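Local coordinates for heat shock protein-related protein (Deinococcus radiodurans, PDB 4FEI), which probably acts as a small heat shock protein chaperone in the stress response, its alpha-crystallin domain, the part described here, apparently able to pair into dimers, at the interface of chains A and B. Residues are numbered along the deposited sequence; one frame, centred on the assembly and turned at random. Chains: chain A/B, Heat shock protein-related protein.

Contact 1: the interface of chains A and B. Residues chain A 50-58; chain B 9-12, 21.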
# COMPACT_ATOMS: atom_id res chain seq x y z
N THR A 50 -10.33 1.05 9.79
CA THR A 50 -9.80 0.28 10.93
C THR A 50 -10.55 0.63 12.19
O THR A 50 -10.82 1.82 12.45
CB THR A 50 -8.31 0.55 11.07
OG1 THR A 50 -7.71 0.41 9.77
CG2 THR A 50 -7.67 -0.42 12.00
N GLU A 51 -10.94 -0.39 12.95
CA GLU A 51 -11.76 -0.18 14.16
C GLU A 51 -10.91 0.30 15.33
O GLU A 51 -9.72 0.02 15.37
CB GLU A 51 -12.50 -1.46 14.56
CG GLU A 51 -13.53 -1.96 13.53
CD GLU A 51 -14.91 -1.27 13.65
OE1 GLU A 51 -15.35 -0.67 12.64
OE2 GLU A 51 -15.55 -1.35 14.75
N HIS A 52 -11.52 1.02 16.28
CA HIS A 52 -10.87 1.41 17.55
C HIS A 52 -9.50 2.06 17.41
O HIS A 52 -8.51 1.64 18.05
CB HIS A 52 -10.83 0.23 18.52
CG HIS A 52 -12.16 -0.42 18.75
ND1 HIS A 52 -12.99 -0.07 19.79
CD2 HIS A 52 -12.78 -1.42 18.08
CE1 HIS A 52 -14.08 -0.82 19.75
NE2 HIS A 52 -13.98 -1.64 18.72
N LEU A 53 -9.44 3.09 16.58
CA LEU A 53 -8.19 3.78 16.25
C LEU A 53 -7.71 4.68 17.40
O LEU A 53 -8.47 5.45 17.96
CB LEU A 53 -8.40 4.61 14.98
CG LEU A 53 -7.74 4.25 13.64
CD1 LEU A 53 -7.30 2.80 13.51
CD2 LEU A 53 -8.70 4.65 12.53
N LEU A 54 -6.43 4.57 17.72
CA LEU A 54 -5.79 5.42 18.72
C LEU A 54 -5.03 6.55 18.05
O LEU A 54 -5.05 7.69 18.56
CB LEU A 54 -4.87 4.58 19.58
CG LEU A 54 -5.29 4.11 21.00
CD1 LEU A 54 -6.77 4.00 21.30
CD2 LEU A 54 -4.54 2.80 21.34
N ARG A 55 -4.37 6.23 16.94
CA ARG A 55 -3.74 7.21 16.04
C ARG A 55 -4.01 6.76 14.63
O ARG A 55 -3.93 5.56 14.35
CB ARG A 55 -2.22 7.22 16.20
CG ARG A 55 -1.69 7.94 17.38
CD ARG A 55 -0.20 8.22 17.17
NE ARG A 55 0.42 8.46 18.48
CZ ARG A 55 1.47 7.79 18.94
NH1 ARG A 55 2.05 6.85 18.19
NH2 ARG A 55 1.95 8.10 20.12
N SER A 56 -4.22 7.70 13.72
CA SER A 56 -4.49 7.33 12.32
C SER A 56 -3.70 8.19 11.33
O SER A 56 -3.76 9.43 11.40
CB SER A 56 -6.00 7.45 12.04
OG SER A 56 -6.33 7.02 10.74
N GLU A 57 -2.97 7.55 10.41
CA GLU A 57 -2.39 8.22 9.23
C GLU A 57 -2.95 7.61 7.93
O GLU A 57 -2.97 8.27 6.86
CB GLU A 57 -0.86 8.08 9.21
CG GLU A 57 -0.11 8.72 10.35
CD GLU A 57 1.38 8.36 10.32
OE1 GLU A 57 1.83 7.74 9.33
OE2 GLU A 57 2.13 8.69 11.30
N ARG A 58 -3.42 6.37 8.02
CA ARG A 58 -3.78 5.58 6.86
C ARG A 58 -5.14 5.96 6.32
O ARG A 58 -6.08 6.15 7.09
CB ARG A 58 -3.79 4.10 7.23
CG ARG A 58 -2.42 3.50 7.68
CD ARG A 58 -2.41 2.00 7.54
NE ARG A 58 -3.68 1.47 8.04
CZ ARG A 58 -4.25 0.34 7.64
NH1 ARG A 58 -5.41 -0.03 8.19
NH2 ARG A 58 -3.68 -0.42 6.71
N ALA B 9 0.82 4.82 8.92
CA ALA B 9 0.73 3.95 10.14
C ALA B 9 -0.54 4.23 10.99
O ALA B 9 -0.90 5.38 11.23
CB ALA B 9 1.96 4.13 11.01
N ASP B 10 -1.19 3.17 11.42
CA ASP B 10 -2.30 3.25 12.36
C ASP B 10 -1.94 2.50 13.64
O ASP B 10 -1.25 1.49 13.60
CB ASP B 10 -3.55 2.54 11.76
CG ASP B 10 -4.30 3.41 10.75
OD1 ASP B 10 -3.97 4.61 10.62
OD2 ASP B 10 -5.21 2.87 10.10
N TRP B 11 -2.46 2.97 14.75
CA TRP B 11 -2.49 2.22 15.99
C TRP B 11 -3.93 1.85 16.34
O TRP B 11 -4.79 2.70 16.47
CB TRP B 11 -1.88 3.04 17.12
CG TRP B 11 -0.36 3.15 17.00
CD1 TRP B 11 0.35 4.22 16.53
CD2 TRP B 11 0.60 2.15 17.37
NE1 TRP B 11 1.72 3.93 16.58
CE2 TRP B 11 1.89 2.66 17.08
CE3 TRP B 11 0.51 0.88 17.93
CZ2 TRP B 11 3.07 1.95 17.35
CZ3 TRP B 11 1.68 0.15 18.17
CH2 TRP B 11 2.94 0.69 17.88
N ARG B 12 -4.19 0.56 16.44
CA ARG B 12 -5.53 0.08 16.76
C ARG B 12 -5.53 -0.49 18.19
O ARG B 12 -4.61 -1.22 18.58
CB ARG B 12 -5.99 -0.98 15.75
CG ARG B 12 -7.34 -1.66 16.08
CD ARG B 12 -7.70 -2.71 15.04
NE ARG B 12 -6.66 -3.75 14.84
CZ ARG B 12 -6.54 -4.50 13.74
NH1 ARG B 12 -7.38 -4.32 12.70
NH2 ARG B 12 -5.56 -5.42 13.66
N LEU B 21 -0.67 -1.07 12.33
CA LEU B 21 -0.88 -1.42 10.93
C LEU B 21 -0.09 -0.45 10.06
O LEU B 21 -0.21 0.78 10.20
CB LEU B 21 -2.36 -1.37 10.54
CG LEU B 21 -3.29 -2.38 11.21
CD1 LEU B 21 -3.98 -1.78 12.40
CD2 LEU B 21 -4.37 -2.77 10.18
O HOH W 1 -6.70 4.89 9.20
O HOH W 2 -10.20 -3.16 12.64
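The stretch A:Thr50 to A:Arg58 of chain A, a loop holding isolated bridge residues, runs antiparallel along strand 9-14 of chain B, with B:Leu21 of the neighbouring strand 17-23 also in contact. This resembles the strand exchange by which bacterial alpha-crystallin domains dimerise: a segment of one subunit extends the sheet of the other. Two nearly straight backbone bonds set the register, A:Leu54 N to B:Trp11 O at 2.8 Å and B:Trp11 N to A:Arg55 O at 3.0 Å.

B:Asp10 is the polar centre of the patch. Its CG stands anti to its own carbonyl carbon (chi1 -80°), which carries the carboxylate to the backbone of A:Glu57 and A:Arg58. OD1 accepts both backbone amides there, that of A:Glu57 nearly along the C-O axis and that of A:Arg58 from above the carboxylate plane. B:Asp10 OD2 takes A:Arg58 NE at 2.9 Å in a straight salt bridge; the donor lies above the carboxylate plane, and the two flat groups stand almost perpendicular (87°), while OD2 lies in the guanidinium plane. Water 1 also meets OD2 and joins it to A:Ser56 OG and A:Arg58 O.

A bend at chi3 (-44°) turns the guanidinium of A:Arg58 so that B:Leu21 CB sits over the centre of one face, 3.9 Å above it. Alongside, A:Arg55 and B:Trp11 point the same way, the guanidinium nearly perpendicular to the indole, and A:Arg55 NH1 comes 3.4 Å from B:Trp11 NE1. At the start of strand 9-14, A:Glu57 OE1 receives B:Ala9 N from above its carboxylate plane. The rotation of the A:Arg58 guanidinium is further fixed within its own chain: A:Arg58 NH1 donates in plane to the hydroxyl A:Thr50 OG1 at 2.8 Å.

Contact 2: the interface of chains A and B. Residues chain A 23, 25-26, 47, 84-86; chain B 23, 25-26, 47, 58, 84-86.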
# COMPACT_ATOMS: atom_id res chain seq x y z
N ASP A 23 -0.98 1.49 -5.92
CA ASP A 23 -0.75 1.02 -4.55
C ASP A 23 -2.11 0.92 -3.82
O ASP A 23 -2.68 1.95 -3.41
CB ASP A 23 0.16 1.98 -3.76
CG ASP A 23 1.60 1.86 -4.13
OD1 ASP A 23 2.37 2.83 -3.88
OD2 ASP A 23 2.00 0.80 -4.65
N PRO A 25 -2.94 -1.30 -0.82
CA PRO A 25 -2.82 -2.29 0.26
C PRO A 25 -4.12 -2.42 1.07
O PRO A 25 -4.77 -1.41 1.31
CB PRO A 25 -1.68 -1.73 1.15
CG PRO A 25 -1.72 -0.30 0.94
CD PRO A 25 -2.15 -0.09 -0.52
N GLY A 26 -4.48 -3.65 1.44
CA GLY A 26 -5.64 -3.91 2.31
C GLY A 26 -7.01 -3.82 1.60
O GLY A 26 -8.05 -3.90 2.26
N ARG A 47 -11.46 -0.08 0.79
CA ARG A 47 -10.96 -0.82 1.92
C ARG A 47 -11.68 -0.40 3.21
O ARG A 47 -12.01 0.77 3.37
CB ARG A 47 -9.42 -0.77 2.04
CG ARG A 47 -8.83 0.46 2.69
CD ARG A 47 -7.35 0.19 2.96
NE ARG A 47 -6.57 1.36 3.35
CZ ARG A 47 -5.25 1.33 3.57
NH1 ARG A 47 -4.57 0.19 3.50
NH2 ARG A 47 -4.60 2.44 3.94
N GLY A 84 0.52 -8.48 -3.32
CA GLY A 84 1.27 -7.70 -2.34
C GLY A 84 0.82 -6.25 -2.17
O GLY A 84 1.65 -5.38 -1.97
N GLY A 85 -0.49 -6.01 -2.26
CA GLY A 85 -1.05 -4.67 -2.12
C GLY A 85 -0.83 -3.78 -3.34
O GLY A 85 -1.06 -2.59 -3.28
N VAL A 86 -0.41 -4.37 -4.46
CA VAL A 86 -0.17 -3.61 -5.69
C VAL A 86 -1.04 -4.15 -6.83
O VAL A 86 -0.97 -5.35 -7.17
CB VAL A 86 1.34 -3.67 -6.08
CG1 VAL A 86 1.64 -3.03 -7.47
CG2 VAL A 86 2.23 -3.06 -4.95
N ASP B 23 1.08 0.48 6.07
CA ASP B 23 0.82 0.26 4.64
C ASP B 23 2.16 0.12 3.90
O ASP B 23 2.84 1.14 3.64
CB ASP B 23 0.02 1.41 4.01
CG ASP B 23 -1.43 1.38 4.38
OD1 ASP B 23 -2.09 2.45 4.28
OD2 ASP B 23 -1.94 0.30 4.73
N PRO B 25 2.78 -1.70 0.59
CA PRO B 25 2.58 -2.51 -0.62
C PRO B 25 3.86 -2.64 -1.45
O PRO B 25 4.61 -1.68 -1.54
CB PRO B 25 1.50 -1.71 -1.41
CG PRO B 25 1.69 -0.33 -0.99
CD PRO B 25 2.13 -0.39 0.48
N GLY B 26 4.10 -3.84 -2.00
CA GLY B 26 5.23 -4.08 -2.91
C GLY B 26 6.59 -4.24 -2.21
O GLY B 26 7.63 -4.32 -2.88
N ARG B 47 11.40 -1.14 -0.88
CA ARG B 47 10.83 -1.65 -2.11
C ARG B 47 11.60 -1.11 -3.32
O ARG B 47 12.05 0.03 -3.31
CB ARG B 47 9.30 -1.42 -2.20
CG ARG B 47 8.85 -0.05 -2.66
CD ARG B 47 7.35 -0.12 -2.96
NE ARG B 47 6.70 1.16 -3.16
CZ ARG B 47 5.39 1.30 -3.37
NH1 ARG B 47 4.60 0.24 -3.46
NH2 ARG B 47 4.85 2.51 -3.57
N ARG B 58 4.12 7.10 -7.01
CA ARG B 58 4.38 6.12 -5.98
C ARG B 58 5.77 6.28 -5.40
O ARG B 58 6.73 6.48 -6.15
CB ARG B 58 4.25 4.71 -6.57
CG ARG B 58 2.82 4.34 -7.10
CD ARG B 58 2.66 2.84 -7.17
NE ARG B 58 3.87 2.26 -7.76
CZ ARG B 58 4.32 1.03 -7.54
NH1 ARG B 58 5.44 0.64 -8.15
NH2 ARG B 58 3.67 0.20 -6.73
N GLY B 84 -1.41 -8.78 2.02
CA GLY B 84 -2.07 -7.79 1.18
C GLY B 84 -1.47 -6.39 1.23
O GLY B 84 -2.20 -5.41 1.16
N GLY B 85 -0.15 -6.29 1.34
CA GLY B 85 0.54 -5.02 1.40
C GLY B 85 0.41 -4.30 2.73
O GLY B 85 0.76 -3.14 2.85
N VAL B 86 -0.07 -5.00 3.76
CA VAL B 86 -0.25 -4.42 5.09
C VAL B 86 0.56 -5.21 6.13
O VAL B 86 0.36 -6.43 6.29
CB VAL B 86 -1.76 -4.37 5.48
CG1 VAL B 86 -2.00 -3.93 6.95
CG2 VAL B 86 -2.57 -3.51 4.45
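Around the two-fold axis the loops at residues 25-26 and 84-85 of each chain cross, with A:Gly26, A:Gly84 and A:Gly85 all at positive phi, a shape that glycine adopts readily. Each Gly26 amide donates to the Gly84 carbonyl of the other subunit, A:Gly26 N to B:Gly84 O at 2.9 Å, nearly along the C=O axis, and the two-fold axis repeats the bond from B:Gly26 N to A:Gly84 O.

Outside this backbone core lies a pair of charged clasps. B:Arg47 starts from the crowded position between backbone N and carbonyl carbon (chi1 81°), then runs extended from CG to NE and meets A:Asp23 tip to tip. The grip is end-on: B:Arg47 NH2 reaches the syn lone pair of A:Asp23 OD1 at 2.5 Å, almost straight. B:Arg47 NH1 reaches A:Asp23 OD2 at 2.9 Å from above the carboxylate plane, the two planes being tilted by 34°. B:Arg47 NH1 also donates to B:Pro25 O of its own chain at 2.7 Å, but this bond is bent and the oxygen lies well off the guanidinium plane, so the loop may help to place the arginine.

B:Arg58 crosses A:Asp23 obliquely and adds a salt bridge, B:Arg58 NH2 to A:Asp23 OD2 at 2.7 Å. OD2 is thus shared by two arginines, whose guanidiniums lie close, B:Arg58 CZ being 3.9 Å above the B:Arg47 plane and offset toward its rim. These positive charges would be expected to keep the aspartate ionised, and the carboxylate in turn to offset their repulsion.

Between the clasps, A:Pro25 and B:Pro25 cross obliquely, ring against ring, and each CG packs against the partner's Asp23 carboxylate carbon. A:Val86 CG2 rests near the B:Gly26 backbone, 3.8 Å from B:Gly26 CA. The close-packed axis and its flanking salt bridges probably hold the two alpha-crystallin domains together in the symmetric dimer of the deposited assembly.

Contact 1 and contact 2 lie about 16 Å apart, measured between the centres of their C-alpha atoms, and belong to one two-fold interface. Strand 17-23 runs through both, giving a leucine to contact 1 and an aspartate to contact 2. Arg58 links them as well: by symmetry, the same side chain can spend NE on the partner's Asp10 and NH2 on the partner's Asp23. Contact 1 recurs with the chains exchanged, so a reciprocal pair of edge pairings flanks the axial contact 2. Such an arrangement suggests that sheet extension and axial clasping reinforce each other in holding the dimer together.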